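PDB 7BVJ: oxidoreductase, NAD-binding from Acidithiobacillus ferrooxidans, which catalyses the NAD(+)-dependent oxidation of the glucosamine 3-position of UDP-N-acetylglucosamine to a ketone, a step in lipid A biosynthesis. Local coordinates for residues I116-R121 with L161-L166; A56-V61 with M81-H86; A19-A24 with D267-E272; K91-D96 with D101-M106. All coordinates share one frame; numbering follows the deposited sequence.

Contact 1: residues I116-R121 with L161-L166; sequences IGHIKR and LMIHDL
Lys-120 sets CD over one face of the imidazole of His-164 where, in this Gfo/Idh/MocA enzyme, the end of the parallel Rossmann-type sheet meets helix 157-173. The pairing is a CH-pi contact: CD of Lys-120 sits 3.8 Å from the centroid of the His-164 ring, 25° off the ring normal and shifted toward the rim. Bends at chi2 and chi3 of the lysine put the methylene there, while the amine passes on without touching the ring nitrogens. His-164 has CG anti to its carbonyl carbon (chi1 -71°), which places the ring beside Ile-119 and Lys-120. There CG2 of Ile-119 approaches CE1 of His-164 obliquely, at 4.1 Å.

The second histidine, His-118, leaves an inverse gamma turn centred on Gly-117, closed by a bond of 2.9 Å from His-118 N to Ile-116 O. Its ring meets Ile-163 at the edge, CE1 of His-118 lying 4.0 Å from CG1 of Ile-163, the two side chains crossing at about a right angle. His-164 is thought to be one of two candidates for the catalytic base. One water joins the two imidazoles, lying in the plane of both rings at 3.2 Å from His-118 ND1 and 2.9 Å from His-164 ND1, with a weak third bond from Lys-120 N.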
loop_
_atom_site.group_PDB
_atom_site.type_symbol
_atom_site.label_atom_id
_atom_site.label_comp_id
_atom_site.label_asym_id
_atom_site.label_seq_id
_atom_site.Cartn_x
_atom_site.Cartn_y
_atom_site.Cartn_z
ATOM N N ILE A 116 -4.472 0.896 6.941
ATOM C CA ILE A 116 -3.376 1.522 6.217
ATOM C C ILE A 116 -3.634 1.319 4.730
ATOM O O ILE A 116 -4.053 0.235 4.310
ATOM C CB ILE A 116 -2.007 0.940 6.631
ATOM C CG1 ILE A 116 -1.895 0.835 8.152
ATOM C CG2 ILE A 116 -0.868 1.811 6.110
ATOM C CD1 ILE A 116 -2.183 2.141 8.895
ATOM N N GLY A 117 -3.384 2.360 3.938
ATOM C CA GLY A 117 -3.616 2.310 2.505
ATOM C C GLY A 117 -2.602 1.522 1.693
ATOM O O GLY A 117 -1.844 2.097 0.907
ATOM N N HIS A 118 -2.601 0.195 1.846
ATOM C CA HIS A 118 -1.719 -0.674 1.077
ATOM C C HIS A 118 -2.509 -1.242 -0.096
ATOM O O HIS A 118 -2.973 -2.392 -0.091
ATOM C CB HIS A 118 -1.126 -1.752 1.973
ATOM C CG HIS A 118 0.061 -1.273 2.746
ATOM N ND1 HIS A 118 1.246 -0.933 2.136
ATOM C CD2 HIS A 118 0.232 -1.034 4.067
ATOM C CE1 HIS A 118 2.111 -0.535 3.051
ATOM N NE2 HIS A 118 1.519 -0.581 4.231
ATOM N N ILE A 119 -2.598 -0.412 -1.141
ATOM C CA ILE A 119 -3.541 -0.601 -2.239
ATOM C C ILE A 119 -3.330 -1.921 -2.985
ATOM O O ILE A 119 -4.306 -2.534 -3.442
ATOM C CB ILE A 119 -3.479 0.613 -3.193
ATOM C CG1 ILE A 119 -4.664 0.598 -4.169
ATOM C CG2 ILE A 119 -2.123 0.693 -3.934
ATOM C CD1 ILE A 119 -5.112 1.976 -4.639
ATOM N N LYS A 120 -2.091 -2.409 -3.089
ATOM C CA LYS A 120 -1.702 -3.597 -3.900
ATOM C C LYS A 120 -2.389 -4.856 -3.377
ATOM O O LYS A 120 -2.472 -5.778 -4.079
ATOM C CB LYS A 120 -0.184 -3.760 -3.873
ATOM C CG LYS A 120 0.572 -3.536 -5.158
ATOM C CD LYS A 120 0.755 -2.114 -5.521
ATOM C CE LYS A 120 -0.088 -1.765 -6.726
ATOM N NZ LYS A 120 -0.114 -0.311 -6.945
ATOM N N ARG A 121 -2.841 -4.838 -2.142
ATOM C CA ARG A 121 -3.553 -5.986 -1.607
ATOM C C ARG A 121 -4.879 -6.202 -2.313
ATOM O O ARG A 121 -5.350 -7.343 -2.374
ATOM C CB ARG A 121 -3.808 -5.824 -0.114
ATOM C CG ARG A 121 -2.589 -5.840 0.771
ATOM C CD ARG A 121 -2.995 -5.987 2.205
ATOM N NE ARG A 121 -1.849 -6.148 3.099
ATOM C CZ ARG A 121 -1.926 -6.759 4.274
ATOM N NH1 ARG A 121 -3.087 -7.238 4.679
ATOM N NH2 ARG A 121 -0.861 -6.882 5.041
ATOM N N LEU A 161 8.022 2.837 -2.967
ATOM C CA LEU A 161 7.893 1.861 -4.045
ATOM C C LEU A 161 8.008 0.433 -3.535
ATOM O O LEU A 161 7.059 -0.349 -3.670
ATOM C CB LEU A 161 8.961 2.096 -5.123
ATOM C CG LEU A 161 9.054 3.426 -5.857
ATOM C CD1 LEU A 161 10.229 3.389 -6.808
ATOM C CD2 LEU A 161 7.757 3.698 -6.614
ATOM N N MET A 162 9.131 0.084 -2.907
ATOM C CA MET A 162 9.384 -1.315 -2.594
ATOM C C MET A 162 8.427 -1.831 -1.536
ATOM O O MET A 162 8.129 -3.034 -1.497
ATOM C CB MET A 162 10.826 -1.511 -2.131
ATOM C CG MET A 162 11.269 -2.955 -2.260
ATOM S SD MET A 162 12.815 -3.317 -1.451
ATOM C CE MET A 162 14.015 -2.736 -2.670
ATOM N N ILE A 163 7.915 -0.930 -0.700
ATOM C CA ILE A 163 7.057 -1.329 0.408
ATOM C C ILE A 163 5.824 -2.073 -0.086
ATOM O O ILE A 163 5.277 -2.910 0.641
ATOM C CB ILE A 163 6.678 -0.088 1.236
ATOM C CG1 ILE A 163 6.109 -0.498 2.593
ATOM C CG2 ILE A 163 5.693 0.769 0.466
ATOM C CD1 ILE A 163 6.142 0.587 3.609
ATOM N N HIS A 164 5.398 -1.826 -1.332
ATOM C CA HIS A 164 4.287 -2.587 -1.913
ATOM C C HIS A 164 4.596 -4.072 -1.948
ATOM O O HIS A 164 3.811 -4.906 -1.468
ATOM C CB HIS A 164 3.991 -2.108 -3.335
ATOM C CG HIS A 164 3.372 -0.747 -3.400
ATOM N ND1 HIS A 164 2.202 -0.431 -2.742
ATOM C CD2 HIS A 164 3.762 0.382 -4.040
ATOM C CE1 HIS A 164 1.893 0.830 -2.981
ATOM N NE2 HIS A 164 2.824 1.347 -3.762
ATOM N N ASP A 165 5.738 -4.423 -2.534
ATOM C CA ASP A 165 6.073 -5.826 -2.700
ATOM C C ASP A 165 6.597 -6.438 -1.412
ATOM O O ASP A 165 6.376 -7.629 -1.173
ATOM C CB ASP A 165 7.062 -5.966 -3.850
ATOM C CG ASP A 165 6.528 -5.333 -5.124
ATOM O OD1 ASP A 165 5.397 -5.690 -5.511
ATOM O OD2 ASP A 165 7.207 -4.452 -5.704
ATOM N N LEU A 166 7.231 -5.647 -0.549
ATOM C CA LEU A 166 7.496 -6.136 0.800
ATOM C C LEU A 166 6.199 -6.548 1.491
ATOM O O LEU A 166 6.123 -7.629 2.095
ATOM C CB LEU A 166 8.243 -5.076 1.606
ATOM C CG LEU A 166 9.702 -4.850 1.163
ATOM C CD1 LEU A 166 10.274 -3.501 1.662
ATOM C CD2 LEU A 166 10.608 -6.015 1.604
HETATM O O HOH W 1 0.524 -1.881 -0.851
#

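Contact 2: residues A56-V61 with M81-H86; sequences ALLAEV and MQAGVH
Leu-58 and Val-85 owe their meeting to two first torsions: Leu-58 holds CG anti to its carbonyl carbon (chi1 -72°), and Val-85 holds CG1 anti to its backbone N (chi1 169°), leaving both valine methyls turned to the leucine. CD2 of Leu-58 fits against the fork, 3.7 Å from CG1 and equally far from CG2 of Val-85. Val-61 adds its CG2 to the same CG1 of Val-85, at 4.0 Å, so the valine is touched by two residues of 56-61. Replacing Val-85 by an alanine would probably leave a gap beside CD2 of Leu-58 and strip Val-61 of its methyl partner.

Nearer the surface, CB of Ala-83 meets CB of Leu-58 at 4.1 Å, and a water spans the pair by donating to both Leu-58 O (3.1 Å) and Ala-83 O (2.9 Å). Gly-84, with its positive phi, is the C-prime residue of a Schellman motif that ends helix 73-82 before the chain enters strand 86-90. Within the NAD-binding Rossmann domain, helix 54-59 and the end of helix 73-82 thus close together over strand 63-66, whose Val-64 is touched by both Leu-58 and Val-85, while His-86 bonds through its backbone to that strand.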
loop_
_atom_site.group_PDB
_atom_site.type_symbol
_atom_site.label_atom_id
_atom_site.label_comp_id
_atom_site.label_asym_id
_atom_site.label_seq_id
_atom_site.Cartn_x
_atom_site.Cartn_y
_atom_site.Cartn_z
ATOM N N ALA A 56 -12.901 20.803 13.229
ATOM C CA ALA A 56 -14.282 20.976 12.791
ATOM C C ALA A 56 -14.678 19.914 11.780
ATOM O O ALA A 56 -15.843 19.489 11.737
ATOM C CB ALA A 56 -14.486 22.374 12.209
ATOM N N LEU A 57 -13.732 19.488 10.937
ATOM C CA LEU A 57 -13.939 18.272 10.160
ATOM C C LEU A 57 -14.271 17.102 11.081
ATOM O O LEU A 57 -15.294 16.440 10.919
ATOM C CB LEU A 57 -12.700 17.959 9.314
ATOM C CG LEU A 57 -12.823 16.752 8.365
ATOM C CD1 LEU A 57 -11.967 16.963 7.110
ATOM C CD2 LEU A 57 -12.426 15.477 9.049
ATOM N N LEU A 58 -13.403 16.837 12.059
ATOM C CA LEU A 58 -13.583 15.649 12.883
ATOM C C LEU A 58 -14.914 15.681 13.635
ATOM O O LEU A 58 -15.522 14.628 13.856
ATOM C CB LEU A 58 -12.396 15.497 13.835
ATOM C CG LEU A 58 -11.121 15.058 13.097
ATOM C CD1 LEU A 58 -9.887 15.302 13.935
ATOM C CD2 LEU A 58 -11.209 13.572 12.671
ATOM N N ALA A 59 -15.397 16.873 14.004
ATOM C CA ALA A 59 -16.693 16.963 14.688
ATOM C C ALA A 59 -17.857 16.472 13.831
ATOM O O ALA A 59 -18.881 16.065 14.382
ATOM C CB ALA A 59 -16.966 18.405 15.138
ATOM N N GLU A 60 -17.728 16.488 12.504
ATOM C CA GLU A 60 -18.824 16.182 11.594
ATOM C C GLU A 60 -18.714 14.813 10.908
ATOM O O GLU A 60 -19.482 14.553 9.978
ATOM C CB GLU A 60 -18.933 17.271 10.514
ATOM C CG GLU A 60 -19.148 18.705 11.039
ATOM C CD GLU A 60 -20.613 19.144 11.077
ATOM O OE1 GLU A 60 -21.515 18.312 10.831
ATOM O OE2 GLU A 60 -20.863 20.339 11.355
ATOM N N VAL A 61 -17.781 13.938 11.305
ATOM C CA VAL A 61 -17.592 12.668 10.603
ATOM C C VAL A 61 -17.397 11.510 11.566
ATOM O O VAL A 61 -17.043 11.684 12.734
ATOM C CB VAL A 61 -16.381 12.665 9.644
ATOM C CG1 VAL A 61 -16.496 13.744 8.597
ATOM C CG2 VAL A 61 -15.086 12.781 10.450
ATOM N N MET A 81 -8.030 10.120 16.158
ATOM C CA MET A 81 -8.484 9.072 17.062
ATOM C C MET A 81 -8.884 9.613 18.423
ATOM O O MET A 81 -9.706 8.990 19.104
ATOM C CB MET A 81 -7.408 8.003 17.240
ATOM C CG MET A 81 -7.269 7.081 16.051
ATOM S SD MET A 81 -5.806 6.040 16.183
ATOM C CE MET A 81 -5.933 5.155 14.653
ATOM N N GLN A 82 -8.293 10.731 18.858
ATOM C CA GLN A 82 -8.731 11.332 20.114
ATOM C C GLN A 82 -10.184 11.772 20.030
ATOM O O GLN A 82 -10.883 11.815 21.048
ATOM C CB GLN A 82 -7.845 12.525 20.477
ATOM C CG GLN A 82 -8.118 13.059 21.866
ATOM C CD GLN A 82 -8.100 11.956 22.909
ATOM O OE1 GLN A 82 -7.123 11.214 23.017
ATOM N NE2 GLN A 82 -9.182 11.838 23.679
ATOM N N ALA A 83 -10.645 12.098 18.826
ATOM C CA ALA A 83 -12.025 12.444 18.531
ATOM C C ALA A 83 -12.901 11.225 18.230
ATOM O O ALA A 83 -14.003 11.389 17.692
ATOM C CB ALA A 83 -12.071 13.408 17.345
ATOM N N GLY A 84 -12.439 10.019 18.550
ATOM C CA GLY A 84 -13.236 8.821 18.308
ATOM C C GLY A 84 -13.575 8.594 16.853
ATOM O O GLY A 84 -14.638 8.039 16.552
ATOM N N VAL A 85 -12.702 9.014 15.934
ATOM C CA VAL A 85 -12.941 8.919 14.497
ATOM C C VAL A 85 -12.061 7.801 13.926
ATOM O O VAL A 85 -10.846 7.770 14.165
ATOM C CB VAL A 85 -12.676 10.275 13.807
ATOM C CG1 VAL A 85 -12.652 10.138 12.274
ATOM C CG2 VAL A 85 -13.728 11.335 14.238
ATOM N N HIS A 86 -12.675 6.877 13.186
ATOM C CA HIS A 86 -11.920 5.810 12.527
ATOM C C HIS A 86 -11.033 6.380 11.414
ATOM O O HIS A 86 -11.346 7.413 10.807
ATOM C CB HIS A 86 -12.862 4.764 11.935
ATOM C CG HIS A 86 -13.953 4.300 12.860
ATOM N ND1 HIS A 86 -13.780 3.291 13.783
ATOM C CD2 HIS A 86 -15.250 4.672 12.958
ATOM C CE1 HIS A 86 -14.912 3.087 14.435
ATOM N NE2 HIS A 86 -15.823 3.905 13.944
HETATM O O HOH W 2 -15.639 13.563 16.807
#

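Contact 3: residues A19-A24 with D267-E272; sequences AQKYAA and DALAAE
Lys-21 and Ala-270 bring helix 13-25 and the first turn of helix 268-282 to a CA-CA separation of 5.6 Å, consistent with the small side chain of Ala-270. Helix 13-25 is the first helix of the Rossmann fold, following the glycine-rich turn at the bound NAD; a helix from far along the sequence thus packs against the dinucleotide-binding unit.

The lysine meets the other segment at CG, CE and NZ. CG, anti to the carbonyl carbon, lies against Leu-269, 3.9 Å from CG of that leucine, and the two side chains cross at a slant. Bends at chi2 and chi4 bring CE of Lys-21 to 4.0 Å from CB of Ala-270 and set the end of the chain against the Asp-267 carboxylate, which lies closer to CE than to NZ. The salt bridge is a long one, NZ of Lys-21 standing 3.5 Å from OD2 of Asp-267 and just as far from OD1. A methionine in place of Lys-21 would probably leave the carboxylate of Asp-267 without its positive mate.

Further along, Tyr-22 continues the interface, its side chain touching Ile-273, Phe-276 and Leu-277, and Lys-21 itself also reaches Ile-273. Asp-267 meanwhile serves a second purpose as N-cap, where its negative charge would be expected to suit the helix start: OD1 of Asp-267 accepts from Ala-270 N at 3.3 Å, the bond nearly straight at 176° but entering from well above the carboxylate plane.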
loop_
_atom_site.group_PDB
_atom_site.type_symbol
_atom_site.label_atom_id
_atom_site.label_comp_id
_atom_site.label_asym_id
_atom_site.label_seq_id
_atom_site.Cartn_x
_atom_site.Cartn_y
_atom_site.Cartn_z
ATOM N N ALA A 19 -11.188 11.613 -1.722
ATOM C CA ALA A 19 -12.401 12.404 -1.524
ATOM C C ALA A 19 -13.463 12.082 -2.575
ATOM O O ALA A 19 -14.659 11.983 -2.253
ATOM C CB ALA A 19 -12.062 13.899 -1.538
ATOM N N GLN A 20 -13.044 11.909 -3.836
ATOM C CA GLN A 20 -13.991 11.526 -4.886
ATOM C C GLN A 20 -14.670 10.204 -4.550
ATOM O O GLN A 20 -15.897 10.068 -4.694
ATOM C CB GLN A 20 -13.290 11.422 -6.246
ATOM C CG GLN A 20 -12.675 12.724 -6.764
ATOM C CD GLN A 20 -11.989 12.580 -8.116
ATOM O OE1 GLN A 20 -11.750 11.466 -8.598
ATOM N NE2 GLN A 20 -11.672 13.710 -8.740
ATOM N N LYS A 21 -13.890 9.219 -4.086
ATOM C CA LYS A 21 -14.481 7.920 -3.745
ATOM C C LYS A 21 -15.495 8.061 -2.616
ATOM O O LYS A 21 -16.627 7.546 -2.698
ATOM C CB LYS A 21 -13.390 6.907 -3.354
ATOM C CG LYS A 21 -12.280 6.700 -4.368
ATOM C CD LYS A 21 -12.771 6.904 -5.797
ATOM C CE LYS A 21 -11.993 6.062 -6.778
ATOM N NZ LYS A 21 -10.938 6.840 -7.465
ATOM N N TYR A 22 -15.104 8.751 -1.538
ATOM C CA TYR A 22 -16.020 8.890 -0.410
ATOM C C TYR A 22 -17.304 9.580 -0.836
ATOM O O TYR A 22 -18.394 9.212 -0.379
ATOM C CB TYR A 22 -15.372 9.661 0.730
ATOM C CG TYR A 22 -14.399 8.879 1.601
ATOM C CD1 TYR A 22 -14.843 7.881 2.461
ATOM C CD2 TYR A 22 -13.048 9.193 1.606
ATOM C CE1 TYR A 22 -13.963 7.198 3.282
ATOM C CE2 TYR A 22 -12.158 8.508 2.411
ATOM C CZ TYR A 22 -12.620 7.515 3.248
ATOM O OH TYR A 22 -11.735 6.830 4.045
ATOM N N ALA A 23 -17.200 10.582 -1.711
ATOM C CA ALA A 23 -18.401 11.268 -2.180
ATOM C C ALA A 23 -19.302 10.333 -2.971
ATOM O O ALA A 23 -20.534 10.467 -2.922
ATOM C CB ALA A 23 -18.025 12.477 -3.035
ATOM N N ALA A 24 -18.710 9.380 -3.697
ATOM C CA ALA A 24 -19.544 8.452 -4.451
ATOM C C ALA A 24 -20.207 7.388 -3.573
ATOM O O ALA A 24 -21.303 6.923 -3.904
ATOM C CB ALA A 24 -18.725 7.776 -5.552
ATOM N N ASP A 267 -11.730 -0.413 -9.773
ATOM C CA ASP A 267 -11.184 0.735 -9.056
ATOM C C ASP A 267 -10.573 0.264 -7.740
ATOM O O ASP A 267 -11.292 -0.136 -6.826
ATOM C CB ASP A 267 -12.298 1.752 -8.813
ATOM C CG ASP A 267 -11.771 3.156 -8.572
ATOM O OD1 ASP A 267 -10.736 3.329 -7.879
ATOM O OD2 ASP A 267 -12.413 4.094 -9.086
ATOM N N ALA A 268 -9.245 0.299 -7.636
ATOM C CA ALA A 268 -8.598 -0.230 -6.437
ATOM C C ALA A 268 -8.861 0.653 -5.218
ATOM O O ALA A 268 -9.131 0.151 -4.120
ATOM C CB ALA A 268 -7.095 -0.385 -6.686
ATOM N N LEU A 269 -8.788 1.968 -5.386
ATOM C CA LEU A 269 -8.947 2.851 -4.238
ATOM C C LEU A 269 -10.397 2.873 -3.755
ATOM O O LEU A 269 -10.658 2.894 -2.543
ATOM C CB LEU A 269 -8.443 4.253 -4.607
ATOM C CG LEU A 269 -8.688 5.347 -3.563
ATOM C CD1 LEU A 269 -7.892 5.044 -2.312
ATOM C CD2 LEU A 269 -8.363 6.725 -4.112
ATOM N N ALA A 270 -11.357 2.855 -4.683
ATOM C CA ALA A 270 -12.754 2.650 -4.297
ATOM C C ALA A 270 -12.934 1.343 -3.526
ATOM O O ALA A 270 -13.673 1.297 -2.539
ATOM C CB ALA A 270 -13.661 2.659 -5.533
ATOM N N ALA A 271 -12.290 0.265 -3.984
ATOM C CA ALA A 271 -12.393 -1.024 -3.297
ATOM C C ALA A 271 -11.854 -0.929 -1.876
ATOM O O ALA A 271 -12.466 -1.420 -0.922
ATOM C CB ALA A 271 -11.618 -2.090 -4.089
ATOM N N GLU A 272 -10.695 -0.298 -1.727
ATOM C CA GLU A 272 -10.054 -0.166 -0.425
ATOM C C GLU A 272 -10.904 0.700 0.515
ATOM O O GLU A 272 -11.052 0.399 1.710
ATOM C CB GLU A 272 -8.641 0.392 -0.673
ATOM C CG GLU A 272 -7.827 0.935 0.465
ATOM C CD GLU A 272 -6.375 1.270 0.030
ATOM O OE1 GLU A 272 -5.427 0.504 0.316
ATOM O OE2 GLU A 272 -6.183 2.302 -0.634
#

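Contact 4: residues K91-D96 with D101-M106; sequences KPFTLD and DALIGM
Thr-94 gives its hydroxyl to the backbone, OG1 bonding to Asp-96 O at 2.8 Å, and thereby leaves its methyl to face Leu-103. That bond arrives tilted 34° from the carbonyl plane, with OG1 lying between the backbone N and the carbonyl carbon of its own residue. CG2 of Thr-94 rests 4.0 Å from CD1 of Leu-103, the two side chains sliding past each other in opposite directions. The same leucine methyl also meets Phe-93, CD1 of Leu-103 lying 3.8 Å from CE1 of Phe-93, obliquely to the ring.

Phe-93 has CG anti to its backbone N (chi1 -166°), which extends the ring toward the helix. Ile-104 takes the ring at its edge, CD1 of Ile-104 to CE2 of Phe-93 4.1 Å, the side chains crossing at about a right angle. Two neighbouring helix positions therefore hold one aromatic group, and Ala-100 adds to the packing from the preceding turn.

Just beyond Thr-94, Asp-96 is the N-cap of helix 97-110, its OD1 accepting from Glu-99 N and, weakly, from Glu-98 N. The loop folded back on its own helix opens with the Lys-Pro of the Gfo/Idh/MocA family's Glu-Lys-Pro motif, with a cis peptide bond before Pro-92; its Lys-91 is one of the two residues suggested as catalytic base.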
loop_
_atom_site.group_PDB
_atom_site.type_symbol
_atom_site.label_atom_id
_atom_site.label_comp_id
_atom_site.label_asym_id
_atom_site.label_seq_id
_atom_site.Cartn_x
_atom_site.Cartn_y
_atom_site.Cartn_z
ATOM N N LYS A 91 -0.473 4.729 2.925
ATOM C CA LYS A 91 0.843 4.157 3.166
ATOM C C LYS A 91 1.928 5.174 2.812
ATOM O O LYS A 91 1.754 5.994 1.908
ATOM C CB LYS A 91 1.039 2.877 2.352
ATOM C CG LYS A 91 1.058 3.099 0.849
ATOM C CD LYS A 91 2.482 3.265 0.304
ATOM C CE LYS A 91 2.433 3.672 -1.166
ATOM N NZ LYS A 91 3.485 4.651 -1.553
ATOM N N PRO A 92 3.064 5.147 3.514
ATOM C CA PRO A 92 3.328 4.289 4.670
ATOM C C PRO A 92 2.725 4.819 5.964
ATOM O O PRO A 92 2.507 6.016 6.104
ATOM C CB PRO A 92 4.854 4.264 4.743
ATOM C CG PRO A 92 5.282 5.520 4.115
ATOM C CD PRO A 92 4.273 5.864 3.064
ATOM N N PHE A 93 2.465 3.885 6.876
ATOM C CA PHE A 93 1.838 4.146 8.170
ATOM C C PHE A 93 2.441 5.370 8.862
ATOM O O PHE A 93 1.744 6.364 9.120
ATOM C CB PHE A 93 2.009 2.882 9.025
ATOM C CG PHE A 93 1.152 2.821 10.264
ATOM C CD1 PHE A 93 0.343 3.886 10.649
ATOM C CD2 PHE A 93 1.158 1.666 11.047
ATOM C CE1 PHE A 93 -0.435 3.812 11.787
ATOM C CE2 PHE A 93 0.378 1.575 12.193
ATOM C CZ PHE A 93 -0.420 2.654 12.569
ATOM N N THR A 94 3.731 5.301 9.190
ATOM C CA THR A 94 4.424 6.350 9.948
ATOM C C THR A 94 5.892 6.374 9.520
ATOM O O THR A 94 6.299 5.682 8.582
ATOM C CB THR A 94 4.323 6.114 11.462
ATOM O OG1 THR A 94 4.740 4.770 11.769
ATOM C CG2 THR A 94 2.918 6.341 11.979
ATOM N N LEU A 95 6.699 7.161 10.232
ATOM C CA LEU A 95 8.132 7.217 9.967
ATOM C C LEU A 95 8.908 6.158 10.731
ATOM O O LEU A 95 9.991 5.752 10.288
ATOM C CB LEU A 95 8.699 8.592 10.337
ATOM C CG LEU A 95 8.377 9.850 9.528
ATOM C CD1 LEU A 95 9.301 10.973 9.986
ATOM C CD2 LEU A 95 8.474 9.644 8.012
ATOM N N ASP A 96 8.400 5.734 11.887
ATOM C CA ASP A 96 9.084 4.747 12.706
ATOM C C ASP A 96 8.048 3.886 13.411
ATOM O O ASP A 96 6.860 4.215 13.461
ATOM C CB ASP A 96 10.028 5.409 13.716
ATOM C CG ASP A 96 9.321 6.403 14.616
ATOM O OD1 ASP A 96 8.549 5.986 15.504
ATOM O OD2 ASP A 96 9.559 7.613 14.441
ATOM N N ASP A 101 3.262 1.777 16.906
ATOM C CA ASP A 101 2.874 1.138 18.159
ATOM C C ASP A 101 1.870 1.994 18.923
ATOM O O ASP A 101 0.842 1.496 19.396
ATOM C CB ASP A 101 4.118 0.884 19.026
ATOM C CG ASP A 101 5.014 -0.237 18.484
ATOM O OD1 ASP A 101 4.508 -1.118 17.762
ATOM O OD2 ASP A 101 6.224 -0.239 18.805
ATOM N N ALA A 102 2.157 3.292 19.047
ATOM C CA ALA A 102 1.272 4.187 19.791
ATOM C C ALA A 102 -0.106 4.281 19.143
ATOM O O ALA A 102 -1.128 4.291 19.838
ATOM C CB ALA A 102 1.908 5.580 19.901
ATOM N N LEU A 103 -0.162 4.389 17.812
ATOM C CA LEU A 103 -1.472 4.539 17.192
ATOM C C LEU A 103 -2.261 3.234 17.253
ATOM O O LEU A 103 -3.484 3.260 17.434
ATOM C CB LEU A 103 -1.337 5.036 15.752
ATOM C CG LEU A 103 -0.811 6.479 15.579
ATOM C CD1 LEU A 103 -0.438 6.768 14.139
ATOM C CD2 LEU A 103 -1.815 7.515 16.067
ATOM N N ILE A 104 -1.585 2.086 17.136
ATOM C CA ILE A 104 -2.263 0.806 17.335
ATOM C C ILE A 104 -2.857 0.741 18.739
ATOM O O ILE A 104 -4.022 0.375 18.921
ATOM C CB ILE A 104 -1.292 -0.363 17.065
ATOM C CG1 ILE A 104 -1.004 -0.489 15.566
ATOM C CG2 ILE A 104 -1.844 -1.676 17.611
ATOM C CD1 ILE A 104 0.304 -1.157 15.256
ATOM N N GLY A 105 -2.074 1.133 19.747
ATOM C CA GLY A 105 -2.590 1.131 21.110
ATOM C C GLY A 105 -3.790 2.046 21.290
ATOM O O GLY A 105 -4.815 1.650 21.857
ATOM N N MET A 106 -3.677 3.288 20.818
ATOM C CA MET A 106 -4.781 4.235 20.966
ATOM C C MET A 106 -6.026 3.749 20.226
ATOM O O MET A 106 -7.158 3.941 20.697
ATOM C CB MET A 106 -4.353 5.611 20.467
ATOM C CG MET A 106 -5.321 6.740 20.818
ATOM S SD MET A 106 -5.073 8.234 19.814
ATOM C CE MET A 106 -3.322 8.125 19.527
#

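How the contacts relate
Contacts 2 and 4 pack the NAD-binding domain internally, while contacts 1 and 3 join later parts of the chain to it or its edge. Contacts 1 and 4 meet at the two suggested catalytic bases, centres 15 Å apart: CE1 of His-164 lies 3.4 Å from CE of Lys-91, and the His-164 side chain is about 11 Å from the bound NAD. Contact 3 reaches contact 1 through CB of Ala-268, 3.6 Å from CG1 of Ile-119, while its Leu-269 is about 5 Å from the side chain of the NAD-binding Leu-14. Contact 2 is remote, its centre 26 Å from that of contact 1, yet Met-81 CB touches Met-106 SD of contact 4 at 3.5 Å.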